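Local coordinates for protein DNA alpha-glucosyltransferase (Enterobacteria phage T4, PDB 1XV5) that is a phage glycosyltransferase of the GT-B class, built of two parallel-sheet domains, and holds uridine-5'-diphosphate in its pocket, at residues A[206-209]-A[210-214]; A[216-220]-A[221-225]; A[240-243]-A[244-248]; A[306-309]-A[310-313]. All coordinates share one frame; numbering follows the deposited sequence.

Contact 1 (A[206-209]-A[210-214]); sequences TTTW and KGFYQ. With UDP (uridine-5'-diphosphate), chain C.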
loop_
_atom_site.group_PDB
_atom_site.type_symbol
_atom_site.label_atom_id
_atom_site.label_comp_id
_atom_site.label_asym_id
_atom_site.label_seq_id
_atom_site.Cartn_x
_atom_site.Cartn_y
_atom_site.Cartn_z
ATOM N N THR A 206 -12.164 1.881 -2.470
ATOM C CA THR A 206 -13.402 1.146 -2.268
ATOM C C THR A 206 -13.326 -0.378 -2.272
ATOM O O THR A 206 -13.764 -1.044 -3.212
ATOM C CB THR A 206 -14.479 1.617 -3.272
ATOM O OG1 THR A 206 -14.504 3.051 -3.297
ATOM C CG2 THR A 206 -15.862 1.119 -2.844
ATOM N N THR A 207 -12.759 -0.917 -1.197
ATOM C CA THR A 207 -12.649 -2.356 -1.000
ATOM C C THR A 207 -13.020 -2.519 0.463
ATOM O O THR A 207 -12.445 -1.869 1.328
ATOM C CB THR A 207 -11.229 -2.852 -1.281
ATOM O OG1 THR A 207 -10.959 -2.715 -2.682
ATOM C CG2 THR A 207 -11.088 -4.316 -0.895
ATOM N N THR A 208 -13.996 -3.375 0.738
ATOM C CA THR A 208 -14.477 -3.526 2.100
ATOM C C THR A 208 -13.460 -3.833 3.196
ATOM O O THR A 208 -13.661 -3.409 4.334
ATOM C CB THR A 208 -15.641 -4.541 2.161
ATOM O OG1 THR A 208 -15.210 -5.802 1.646
ATOM C CG2 THR A 208 -16.815 -4.031 1.324
ATOM N N TRP A 209 -12.374 -4.542 2.889
ATOM C CA TRP A 209 -11.411 -4.806 3.959
ATOM C C TRP A 209 -10.614 -3.569 4.357
ATOM O O TRP A 209 -9.827 -3.610 5.304
ATOM C CB TRP A 209 -10.460 -5.974 3.630
ATOM C CG TRP A 209 -9.604 -5.879 2.403
ATOM C CD1 TRP A 209 -9.851 -6.462 1.191
ATOM C CD2 TRP A 209 -8.307 -5.274 2.298
ATOM N NE1 TRP A 209 -8.786 -6.267 0.344
ATOM C CE2 TRP A 209 -7.825 -5.541 0.997
ATOM C CE3 TRP A 209 -7.502 -4.537 3.179
ATOM C CZ2 TRP A 209 -6.569 -5.098 0.554
ATOM C CZ3 TRP A 209 -6.251 -4.096 2.736
ATOM C CH2 TRP A 209 -5.801 -4.381 1.437
ATOM N N LYS A 210 -10.831 -2.464 3.647
ATOM C CA LYS A 210 -10.148 -1.212 3.965
ATOM C C LYS A 210 -10.900 -0.531 5.101
ATOM O O LYS A 210 -10.456 0.485 5.633
ATOM C CB LYS A 210 -10.109 -0.289 2.743
ATOM C CG LYS A 210 -9.234 -0.796 1.605
ATOM C CD LYS A 210 -7.743 -0.708 1.927
ATOM C CE LYS A 210 -6.909 -1.140 0.727
ATOM N NZ LYS A 210 -5.433 -1.047 0.949
ATOM N N GLY A 211 -12.058 -1.091 5.444
ATOM C CA GLY A 211 -12.860 -0.568 6.540
ATOM C C GLY A 211 -13.643 0.723 6.374
ATOM O O GLY A 211 -13.858 1.431 7.355
ATOM N N PHE A 212 -14.097 1.047 5.166
ATOM C CA PHE A 212 -14.848 2.284 5.015
ATOM C C PHE A 212 -16.227 2.226 5.677
ATOM O O PHE A 212 -16.721 3.240 6.163
ATOM C CB PHE A 212 -14.965 2.710 3.535
ATOM C CG PHE A 212 -15.622 1.697 2.633
ATOM C CD1 PHE A 212 -14.855 0.795 1.901
ATOM C CD2 PHE A 212 -17.005 1.678 2.479
ATOM C CE1 PHE A 212 -15.455 -0.112 1.022
ATOM C CE2 PHE A 212 -17.618 0.777 1.607
ATOM C CZ PHE A 212 -16.840 -0.118 0.876
ATOM N N TYR A 213 -16.848 1.049 5.727
ATOM C CA TYR A 213 -18.158 0.957 6.370
ATOM C C TYR A 213 -18.042 1.298 7.848
ATOM O O TYR A 213 -18.946 1.898 8.430
ATOM C CB TYR A 213 -18.750 -0.447 6.228
ATOM C CG TYR A 213 -19.414 -0.695 4.898
ATOM C CD1 TYR A 213 -18.953 -1.693 4.042
ATOM C CD2 TYR A 213 -20.497 0.081 4.487
ATOM C CE1 TYR A 213 -19.555 -1.915 2.802
ATOM C CE2 TYR A 213 -21.106 -0.128 3.249
ATOM C CZ TYR A 213 -20.630 -1.127 2.413
ATOM O OH TYR A 213 -21.226 -1.337 1.183
ATOM N N GLN A 214 -16.925 0.909 8.451
ATOM C CA GLN A 214 -16.699 1.184 9.861
ATOM C C GLN A 214 -16.516 2.679 10.107
ATOM O O GLN A 214 -16.854 3.188 11.182
ATOM C CB GLN A 214 -15.493 0.383 10.365
ATOM C CG GLN A 214 -15.797 -1.113 10.559
ATOM C CD GLN A 214 -16.090 -1.861 9.257
ATOM O OE1 GLN A 214 -16.910 -2.782 9.230
ATOM N NE2 GLN A 214 -15.409 -1.482 8.183
HETATM N N1 UDP C . -3.269 6.570 -3.042
HETATM C C2 UDP C . -3.279 7.759 -3.743
HETATM N N3 UDP C . -4.500 8.117 -4.257
HETATM C C4 UDP C . -5.689 7.421 -4.132
HETATM C C5 UDP C . -5.595 6.207 -3.381
HETATM C C6 UDP C . -4.416 5.831 -2.876
HETATM O O2 UDP C . -2.283 8.448 -3.890
HETATM O O4 UDP C . -6.710 7.871 -4.650
HETATM C "C1'" UDP C . -1.988 6.121 -2.487
HETATM C "C2'" UDP C . -1.970 5.952 -0.972
HETATM O "O2'" UDP C . -1.789 7.194 -0.324
HETATM C "C3'" UDP C . -0.798 4.991 -0.824
HETATM C "C4'" UDP C . -1.030 4.041 -1.998
HETATM O "O4'" UDP C . -1.717 4.836 -3.002
HETATM O "O3'" UDP C . 0.424 5.705 -1.009
HETATM C "C5'" UDP C . -1.858 2.813 -1.675
HETATM O "O5'" UDP C . -1.053 1.852 -1.003
HETATM P PA UDP C . -1.554 1.050 0.281
HETATM O O1A UDP C . -0.430 0.168 0.659
HETATM O O2A UDP C . -2.082 2.020 1.277
HETATM O O3A UDP C . -2.823 0.149 -0.228
HETATM P PB UDP C . -3.148 -0.568 -1.665
HETATM O O1B UDP C . -3.863 -1.833 -1.357
HETATM O O2B UDP C . -3.799 0.436 -2.536
HETATM O O3B UDP C . -1.721 -0.924 -2.264
HETATM O O HOH W 1 -15.745 -1.745 5.488
#
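K210 bends at its second torsion (chi2 -72°) and is extended beyond it, which lays the chain alongside the indole of W209, whose CG stands between its backbone N and carbonyl carbon (chi1 59°). This is the 3-10 turn and N-cap that lead from strand 199-203 into helix 212-223 of a GT-B domain, with G211 at the N-cap. K210 N donates to T207 O at 2.9 Å and G211 N to T208 O at 3.0 Å; both donors stand above the carbonyl planes, consistent with bonds that span only three residues. G211 takes a left-handed backbone conformation (phi 74°), which glycine adopts readily. Along the indole, K210 CE sits over a face, 3.9 Å from the centroid of the six-membered ring, a CH-pi contact. The F212 ring presents its edge to the T207 carbonyl, CE1 lying 3.5 Å from T207 C. Beside it, T208 CG2 meets the edge of Y213 at CE1, 3.8 Å away. A water accepts hydrogen bonds from Y213 N and Q214 NE2 and donates to T208 O. Besides its salt bridge to E307, the K210 ammonium grips the uridine-5'-diphosphate: NZ donates to O1B at 2.9 Å and weakly to O3A at 3.1 Å.

Contact 2 (A[216-220]-A[221-225]); sequences FDFHE and KFLKP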
loop_
_atom_site.group_PDB
_atom_site.type_symbol
_atom_site.label_atom_id
_atom_site.label_comp_id
_atom_site.label_asym_id
_atom_site.label_seq_id
_atom_site.Cartn_x
_atom_site.Cartn_y
_atom_site.Cartn_z
ATOM N N PHE A 216 -18.041 5.064 8.260
ATOM C CA PHE A 216 -19.391 5.620 8.146
ATOM C C PHE A 216 -20.120 5.406 9.467
ATOM O O PHE A 216 -20.825 6.291 9.956
ATOM C CB PHE A 216 -20.185 4.916 7.038
ATOM C CG PHE A 216 -19.833 5.360 5.645
ATOM C CD1 PHE A 216 -19.955 6.694 5.268
ATOM C CD2 PHE A 216 -19.419 4.431 4.693
ATOM C CE1 PHE A 216 -19.673 7.097 3.962
ATOM C CE2 PHE A 216 -19.136 4.825 3.387
ATOM C CZ PHE A 216 -19.263 6.158 3.021
ATOM N N ASP A 217 -19.938 4.218 10.037
ATOM C CA ASP A 217 -20.581 3.845 11.293
ATOM C C ASP A 217 -20.088 4.738 12.429
ATOM O O ASP A 217 -20.883 5.247 13.222
ATOM C CB ASP A 217 -20.272 2.379 11.613
ATOM C CG ASP A 217 -21.179 1.806 12.692
ATOM O OD1 ASP A 217 -20.706 0.962 13.481
ATOM O OD2 ASP A 217 -22.367 2.182 12.742
ATOM N N PHE A 218 -18.775 4.933 12.499
ATOM C CA PHE A 218 -18.191 5.762 13.548
ATOM C C PHE A 218 -18.655 7.210 13.420
ATOM O O PHE A 218 -18.872 7.887 14.421
ATOM C CB PHE A 218 -16.660 5.692 13.492
ATOM C CG PHE A 218 -15.978 6.275 14.705
ATOM C CD1 PHE A 218 -16.282 5.813 15.984
ATOM C CD2 PHE A 218 -15.008 7.262 14.566
ATOM C CE1 PHE A 218 -15.625 6.325 17.107
ATOM C CE2 PHE A 218 -14.346 7.780 15.678
ATOM C CZ PHE A 218 -14.653 7.312 16.951
ATOM N N HIS A 219 -18.806 7.690 12.190
ATOM C CA HIS A 219 -19.260 9.058 11.990
ATOM C C HIS A 219 -20.696 9.198 12.489
ATOM O O HIS A 219 -21.029 10.132 13.217
ATOM C CB HIS A 219 -19.217 9.440 10.513
ATOM C CG HIS A 219 -19.586 10.867 10.258
ATOM N ND1 HIS A 219 -20.573 11.238 9.369
ATOM C CD2 HIS A 219 -19.103 12.018 10.784
ATOM C CE1 HIS A 219 -20.682 12.555 9.359
ATOM N NE2 HIS A 219 -19.800 13.051 10.209
ATOM N N GLU A 220 -21.544 8.262 12.087
ATOM C CA GLU A 220 -22.948 8.293 12.486
ATOM C C GLU A 220 -23.157 8.186 13.994
ATOM O O GLU A 220 -23.945 8.936 14.573
ATOM C CB GLU A 220 -23.715 7.167 11.787
ATOM C CG GLU A 220 -25.173 7.043 12.212
ATOM C CD GLU A 220 -25.902 5.934 11.473
ATOM O OE1 GLU A 220 -26.091 6.060 10.245
ATOM O OE2 GLU A 220 -26.281 4.934 12.120
ATOM N N LYS A 221 -22.444 7.259 14.625
ATOM C CA LYS A 221 -22.589 7.026 16.058
ATOM C C LYS A 221 -21.890 7.995 16.998
ATOM O O LYS A 221 -22.419 8.302 18.070
ATOM C CB LYS A 221 -22.137 5.605 16.402
ATOM C CG LYS A 221 -23.000 4.512 15.800
ATOM C CD LYS A 221 -22.470 3.136 16.156
ATOM C CE LYS A 221 -23.349 2.039 15.570
ATOM N NZ LYS A 221 -22.763 0.697 15.826
ATOM N N PHE A 222 -20.711 8.478 16.615
ATOM C CA PHE A 222 -19.975 9.377 17.492
ATOM C C PHE A 222 -19.520 10.724 16.950
ATOM O O PHE A 222 -19.747 11.750 17.584
ATOM C CB PHE A 222 -18.758 8.648 18.070
ATOM C CG PHE A 222 -19.115 7.495 18.961
ATOM C CD1 PHE A 222 -19.379 6.242 18.424
ATOM C CD2 PHE A 222 -19.225 7.674 20.336
ATOM C CE1 PHE A 222 -19.749 5.179 19.245
ATOM C CE2 PHE A 222 -19.596 6.618 21.168
ATOM C CZ PHE A 222 -19.858 5.369 20.620
ATOM N N LEU A 223 -18.868 10.729 15.794
ATOM C CA LEU A 223 -18.364 11.979 15.236
ATOM C C LEU A 223 -19.436 13.007 14.871
ATOM O O LEU A 223 -19.360 14.159 15.297
ATOM C CB LEU A 223 -17.476 11.689 14.019
ATOM C CG LEU A 223 -16.275 10.776 14.294
ATOM C CD1 LEU A 223 -15.515 10.529 12.998
ATOM C CD2 LEU A 223 -15.359 11.405 15.336
ATOM N N LYS A 224 -20.438 12.604 14.101
ATOM C CA LYS A 224 -21.473 13.556 13.707
ATOM C C LYS A 224 -22.239 14.133 14.899
ATOM O O LYS A 224 -22.455 15.343 14.972
ATOM C CB LYS A 224 -22.452 12.919 12.720
ATOM C CG LYS A 224 -23.300 13.944 11.977
ATOM C CD LYS A 224 -24.291 13.280 11.034
ATOM C CE LYS A 224 -25.062 14.321 10.246
ATOM N NZ LYS A 224 -26.077 13.708 9.342
ATOM N N PRO A 225 -22.662 13.279 15.848
ATOM C CA PRO A 225 -23.402 13.776 17.014
ATOM C C PRO A 225 -22.585 14.745 17.862
ATOM O O PRO A 225 -23.137 15.628 18.518
ATOM C CB PRO A 225 -23.738 12.499 17.783
ATOM C CG PRO A 225 -23.820 11.463 16.704
ATOM C CD PRO A 225 -22.633 11.806 15.839
#
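Between 216-220 and 221-225 the helix 212-223 widens into a pi-type turn: K221 N still bonds to D217 O four residues back, at 2.9 Å, whereas L223 N and K224 N each reach five residues back, to F218 O and H219 O. F218 O is therefore gripped twice, by F222 N at 2.9 Å and by L223 N at 3.2 Å. K224 N to H219 O, at 2.7 Å, is the shortest of these bonds and lies in the carbonyl plane.

The side chains form three separate clusters. In the first, K221 is extended beyond CG and brings NZ to D217 OD1 at 3.1 Å, a salt bridge that uses the syn lone pair of that oxygen. The second is the buried imidazole of H219, whose CG is anti to the backbone N (chi1 -176°); K224 CB lies over one face, 3.8 Å from the centroid, and L223 CB meets the edge at CD2. In the third, the F218 and F222 rings approach obliquely, with planes 33° apart, while L223 CD1 packs against F218 CD2 at 3.7 Å.

H219 and L223 touch T230 of strand 229-233, which completes the beta-alpha-beta unit begun by strand 199-203. F218 meets F349 edge-to-face and L223 touches Y292, residues of other strands in the same seven-stranded parallel sheet. The chemistry thus implies an amphipathic end to the helix: apolar groups seat it on the sheet, a salt bridge spans one turn, and F218 O, accepting both F222 N and L223 N, marks where the four-residue pattern passes into the five-residue one.

Contact 3 (A[240-243]-A[244-248]); sequences AFIA and IKEKG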
loop_
_atom_site.group_PDB
_atom_site.type_symbol
_atom_site.label_atom_id
_atom_site.label_comp_id
_atom_site.label_asym_id
_atom_site.label_seq_id
_atom_site.Cartn_x
_atom_site.Cartn_y
_atom_site.Cartn_z
ATOM N N ALA A 240 -18.963 -2.079 -5.729
ATOM C CA ALA A 240 -18.808 -2.045 -4.278
ATOM C C ALA A 240 -19.269 -0.699 -3.731
ATOM O O ALA A 240 -19.909 -0.629 -2.679
ATOM C CB ALA A 240 -17.351 -2.302 -3.895
ATOM N N PHE A 241 -18.959 0.379 -4.445
ATOM C CA PHE A 241 -19.372 1.695 -3.979
ATOM C C PHE A 241 -20.890 1.834 -4.041
ATOM O O PHE A 241 -21.505 2.432 -3.162
ATOM C CB PHE A 241 -18.732 2.808 -4.816
ATOM C CG PHE A 241 -18.950 4.175 -4.241
ATOM C CD1 PHE A 241 -18.109 4.658 -3.243
ATOM C CD2 PHE A 241 -20.052 4.938 -4.619
ATOM C CE1 PHE A 241 -18.368 5.882 -2.617
ATOM C CE2 PHE A 241 -20.320 6.156 -4.004
ATOM C CZ PHE A 241 -19.476 6.629 -2.998
ATOM N N ILE A 242 -21.494 1.280 -5.087
ATOM C CA ILE A 242 -22.942 1.364 -5.253
ATOM C C ILE A 242 -23.682 0.763 -4.059
ATOM O O ILE A 242 -24.784 1.194 -3.715
ATOM C CB ILE A 242 -23.377 0.653 -6.559
ATOM C CG1 ILE A 242 -22.836 1.436 -7.759
ATOM C CG2 ILE A 242 -24.898 0.547 -6.635
ATOM C CD1 ILE A 242 -22.971 0.721 -9.086
ATOM N N ALA A 243 -23.063 -0.221 -3.418
ATOM C CA ALA A 243 -23.673 -0.880 -2.268
ATOM C C ALA A 243 -23.925 0.092 -1.120
ATOM O O ALA A 243 -24.846 -0.101 -0.329
ATOM C CB ALA A 243 -22.784 -2.024 -1.797
ATOM N N ILE A 244 -23.104 1.134 -1.027
ATOM C CA ILE A 244 -23.251 2.120 0.038
ATOM C C ILE A 244 -24.608 2.820 -0.022
ATOM O O ILE A 244 -25.317 2.907 0.983
ATOM C CB ILE A 244 -22.128 3.173 -0.035
ATOM C CG1 ILE A 244 -20.770 2.482 0.135
ATOM C CG2 ILE A 244 -22.333 4.229 1.046
ATOM C CD1 ILE A 244 -19.575 3.380 -0.163
ATOM N N LYS A 245 -24.964 3.318 -1.203
ATOM C CA LYS A 245 -26.240 3.999 -1.388
ATOM C C LYS A 245 -27.389 3.025 -1.164
ATOM O O LYS A 245 -28.386 3.365 -0.530
ATOM C CB LYS A 245 -26.338 4.583 -2.801
ATOM C CG LYS A 245 -27.713 5.171 -3.127
ATOM C CD LYS A 245 -27.784 5.686 -4.556
ATOM C CE LYS A 245 -29.203 6.115 -4.930
ATOM N NZ LYS A 245 -29.731 7.200 -4.052
ATOM N N GLU A 246 -27.243 1.817 -1.696
ATOM C CA GLU A 246 -28.267 0.791 -1.549
ATOM C C GLU A 246 -28.569 0.526 -0.080
ATOM O O GLU A 246 -29.709 0.234 0.284
ATOM C CB GLU A 246 -27.821 -0.507 -2.233
ATOM C CG GLU A 246 -27.781 -0.424 -3.752
ATOM C CD GLU A 246 -27.266 -1.694 -4.405
ATOM O OE1 GLU A 246 -27.359 -1.803 -5.646
ATOM O OE2 GLU A 246 -26.764 -2.584 -3.685
ATOM N N LYS A 247 -27.551 0.638 0.770
ATOM C CA LYS A 247 -27.745 0.397 2.193
ATOM C C LYS A 247 -28.289 1.622 2.914
ATOM O O LYS A 247 -28.519 1.594 4.123
ATOM C CB LYS A 247 -26.434 -0.070 2.833
ATOM C CG LYS A 247 -25.894 -1.339 2.188
ATOM C CD LYS A 247 -25.184 -2.248 3.175
ATOM C CE LYS A 247 -23.922 -1.625 3.723
ATOM N NZ LYS A 247 -23.196 -2.577 4.611
ATOM N N GLY A 248 -28.502 2.697 2.162
ATOM C CA GLY A 248 -29.047 3.911 2.741
ATOM C C GLY A 248 -28.082 4.758 3.545
ATOM O O GLY A 248 -28.507 5.579 4.357
HETATM O O HOH W 2 -23.338 4.379 -3.590
#
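F241 and I244 form the close-packed part of this contact in helix 239-246. I244 CD1 lies over one face of the F241 ring, 4.0 Å from its centroid and 29° off the normal, a CH-pi contact whose nearest pair is F241 CD1 to I244 CD1 at 3.6 Å. The torsions explain the meeting: F241 carries CG anti to its backbone N (chi1 -171°), while I244 has CG1 beside its own N and is extended from there to CD1. Around this pair the ring of F241 also meets Y251 edge-to-face, and I244 packs on F212, Y213 and F216 of helix 212-223, so this face clamps the helix to its neighbour and to strand 251-254.

The side of I242 and E246 is far looser and exposed. There the E246 carboxylate runs past I242, OE1 approaching the CG2 branch at 3.5 Å. K247 is also solvent-exposed, but it is bent at its second and third torsions and its ammonium turns back to meet the Y213 ring in a cation-pi contact.

The backbone changes character along the same path. I244 N donates to F241 O only three residues back, at 3.0 Å, from above the carbonyl plane. E246 N to I242 O, at 3.2 Å and in the carbonyl plane, is the regular four-residue bond. K247 N then bonds to A243 O, and G248, with positive phi, closes the helix in a Schellman motif. Chemically, this implies a one-sided anchorage: the carbons of F241 and I244 hold the inner face and the E246 carboxylate lies outside, while a water, donating to F241 O at 2.7 Å and accepting from K245 N, bridges two atoms that stand 4.1 Å apart.

Contact 4 (A[306-309]-A[310-313]); sequences LEYT and HLEL. With UDP (uridine-5'-diphosphate), chain C.
Both oxygens of the E312 carboxylate grip the ribose of uridine-5'-diphosphate: UDP O2' donates to OE2 at 2.6 Å and UDP O3' to OE1 at 2.7 Å. This contact is the N-terminal turn of helix 308-316, within the beta-alpha-beta unit from strand 288-293 to strand 319-323 of a GT-B fold, and it lines the nucleotide pocket. E312 is extended beyond CG and passes alongside the Y308 carbonyl, whose oxygen accepts E312 N at 2.8 Å; the same helical turn thus sets the carboxylate against the two ribose hydroxyls. N278 ND2 also bonds to OE1.

At the helix start, Y308 N donates to UDP O1A and T309 N to UDP O2A, each at 3.0 Å. Two backbone N-H groups at a helix N terminus therefore face the alpha phosphate, where the helix dipole would probably favour its negative charge. E307, at the N-cap, has its carboxylate occupied by S295, Q293 and K210, while its carbonyl oxygen receives L311 N and, weakly, H310 N.

On the far side of this turn, H310 is clasped by the residues before the helix. L306 CD2 sits over the centre of one imidazole face, 3.5 Å from the centroid, in a CH-pi contact, and the other leucine branch, CD1, reaches L311 CD2. F322 meets the ring edge-to-face. With CG beside the backbone N (chi1 -79°), the imidazole folds back under the incoming chain, where E307 N, lying in the ring plane, donates to H310 ND1 at 2.8 Å with an N-H...N angle of 173°.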
loop_
_atom_site.group_PDB
_atom_site.type_symbol
_atom_site.label_atom_id
_atom_site.label_comp_id
_atom_site.label_asym_id
_atom_site.label_seq_id
_atom_site.Cartn_x
_atom_site.Cartn_y
_atom_site.Cartn_z
ATOM N N LEU A 306 2.578 -3.028 7.414
ATOM C CA LEU A 306 1.517 -2.046 7.568
ATOM C C LEU A 306 1.408 -1.614 6.111
ATOM O O LEU A 306 2.259 -1.982 5.290
ATOM C CB LEU A 306 1.944 -0.852 8.428
ATOM C CG LEU A 306 1.760 -1.005 9.939
ATOM C CD1 LEU A 306 2.332 0.220 10.642
ATOM C CD2 LEU A 306 0.271 -1.177 10.267
ATOM N N GLU A 307 0.371 -0.860 5.779
ATOM C CA GLU A 307 0.185 -0.393 4.411
ATOM C C GLU A 307 0.675 1.040 4.290
ATOM O O GLU A 307 0.927 1.707 5.296
ATOM C CB GLU A 307 -1.292 -0.477 4.038
ATOM C CG GLU A 307 -1.818 -1.891 4.075
ATOM C CD GLU A 307 -3.292 -1.971 3.761
ATOM O OE1 GLU A 307 -4.115 -1.732 4.671
ATOM O OE2 GLU A 307 -3.619 -2.259 2.594
ATOM N N TYR A 308 0.822 1.518 3.061
ATOM C CA TYR A 308 1.291 2.880 2.869
ATOM C C TYR A 308 0.393 3.919 3.519
ATOM O O TYR A 308 0.890 4.879 4.100
ATOM C CB TYR A 308 1.483 3.175 1.381
ATOM C CG TYR A 308 2.769 2.577 0.867
ATOM C CD1 TYR A 308 2.763 1.512 -0.031
ATOM C CD2 TYR A 308 4.002 3.028 1.346
ATOM C CE1 TYR A 308 3.957 0.906 -0.434
ATOM C CE2 TYR A 308 5.193 2.429 0.953
ATOM C CZ TYR A 308 5.165 1.372 0.068
ATOM O OH TYR A 308 6.350 0.770 -0.296
ATOM N N THR A 309 -0.924 3.738 3.443
ATOM C CA THR A 309 -1.807 4.708 4.072
ATOM C C THR A 309 -1.581 4.737 5.583
ATOM O O THR A 309 -1.779 5.769 6.213
ATOM C CB THR A 309 -3.298 4.434 3.763
ATOM O OG1 THR A 309 -3.596 3.051 3.974
ATOM C CG2 THR A 309 -3.613 4.813 2.314
ATOM N N HIS A 310 -1.172 3.610 6.166
ATOM C CA HIS A 310 -0.879 3.568 7.605
ATOM C C HIS A 310 0.309 4.499 7.863
ATOM O O HIS A 310 0.267 5.390 8.712
ATOM C CB HIS A 310 -0.440 2.167 8.052
ATOM C CG HIS A 310 -1.557 1.192 8.245
ATOM N ND1 HIS A 310 -1.594 -0.023 7.596
ATOM C CD2 HIS A 310 -2.621 1.204 9.085
ATOM C CE1 HIS A 310 -2.628 -0.721 8.031
ATOM N NE2 HIS A 310 -3.267 0.001 8.935
ATOM N N LEU A 311 1.381 4.260 7.120
ATOM C CA LEU A 311 2.606 5.033 7.274
ATOM C C LEU A 311 2.431 6.516 6.996
ATOM O O LEU A 311 3.023 7.357 7.671
ATOM C CB LEU A 311 3.695 4.458 6.365
ATOM C CG LEU A 311 3.952 2.951 6.490
ATOM C CD1 LEU A 311 5.148 2.579 5.622
ATOM C CD2 LEU A 311 4.214 2.566 7.956
ATOM N N GLU A 312 1.613 6.839 6.004
ATOM C CA GLU A 312 1.385 8.226 5.647
ATOM C C GLU A 312 0.741 9.019 6.785
ATOM O O GLU A 312 1.052 10.188 6.976
ATOM C CB GLU A 312 0.545 8.286 4.365
ATOM C CG GLU A 312 1.366 7.871 3.141
ATOM C CD GLU A 312 0.537 7.553 1.906
ATOM O OE1 GLU A 312 1.134 7.513 0.809
ATOM O OE2 GLU A 312 -0.688 7.329 2.022
ATOM N N LEU A 313 -0.136 8.385 7.555
ATOM C CA LEU A 313 -0.772 9.096 8.665
ATOM C C LEU A 313 0.251 9.538 9.707
ATOM O O LEU A 313 0.269 10.697 10.131
ATOM C CB LEU A 313 -1.838 8.219 9.333
ATOM C CG LEU A 313 -2.994 7.787 8.429
ATOM C CD1 LEU A 313 -4.104 7.182 9.279
ATOM C CD2 LEU A 313 -3.519 8.990 7.651
HETATM N N1 UDP C . -3.269 6.570 -3.042
HETATM C C2 UDP C . -3.279 7.759 -3.743
HETATM N N3 UDP C . -4.500 8.117 -4.257
HETATM C C4 UDP C . -5.689 7.421 -4.132
HETATM C C5 UDP C . -5.595 6.207 -3.381
HETATM C C6 UDP C . -4.416 5.831 -2.876
HETATM O O2 UDP C . -2.283 8.448 -3.890
HETATM O O4 UDP C . -6.710 7.871 -4.650
HETATM C "C1'" UDP C . -1.988 6.121 -2.487
HETATM C "C2'" UDP C . -1.970 5.952 -0.972
HETATM O "O2'" UDP C . -1.789 7.194 -0.324
HETATM C "C3'" UDP C . -0.798 4.991 -0.824
HETATM C "C4'" UDP C . -1.030 4.041 -1.998
HETATM O "O4'" UDP C . -1.717 4.836 -3.002
HETATM O "O3'" UDP C . 0.424 5.705 -1.009
HETATM C "C5'" UDP C . -1.858 2.813 -1.675
HETATM O "O5'" UDP C . -1.053 1.852 -1.003
HETATM P PA UDP C . -1.554 1.050 0.281
HETATM O O1A UDP C . -0.430 0.168 0.659
HETATM O O2A UDP C . -2.082 2.020 1.277
HETATM O O3A UDP C . -2.823 0.149 -0.228
HETATM P PB UDP C . -3.148 -0.568 -1.665
HETATM O O1B UDP C . -3.863 -1.833 -1.357
HETATM O O2B UDP C . -3.799 0.436 -2.536
HETATM O O3B UDP C . -1.721 -0.924 -2.264
#

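Along the chain the four contacts follow in series, each joining adjoining segments, and none nests in or crosses another. Contact 1 closes the turn after strand 199-203 and is followed by contact 2 at the far end of helix 212-223. Contact 3 closes the C-terminal end of helix 239-246, and contacts 1, 2 and 3 together pack that helix against helix 212-223. Contact 4 opens helix 308-316; with contact 1 it brings the loop after strand 199-203 and the start of this helix together at the uridine-5'-diphosphate. All four belong to the domain of the second parallel sheet. Contacts 2 and 4 do not touch, their nearest atoms being about 12 Å apart.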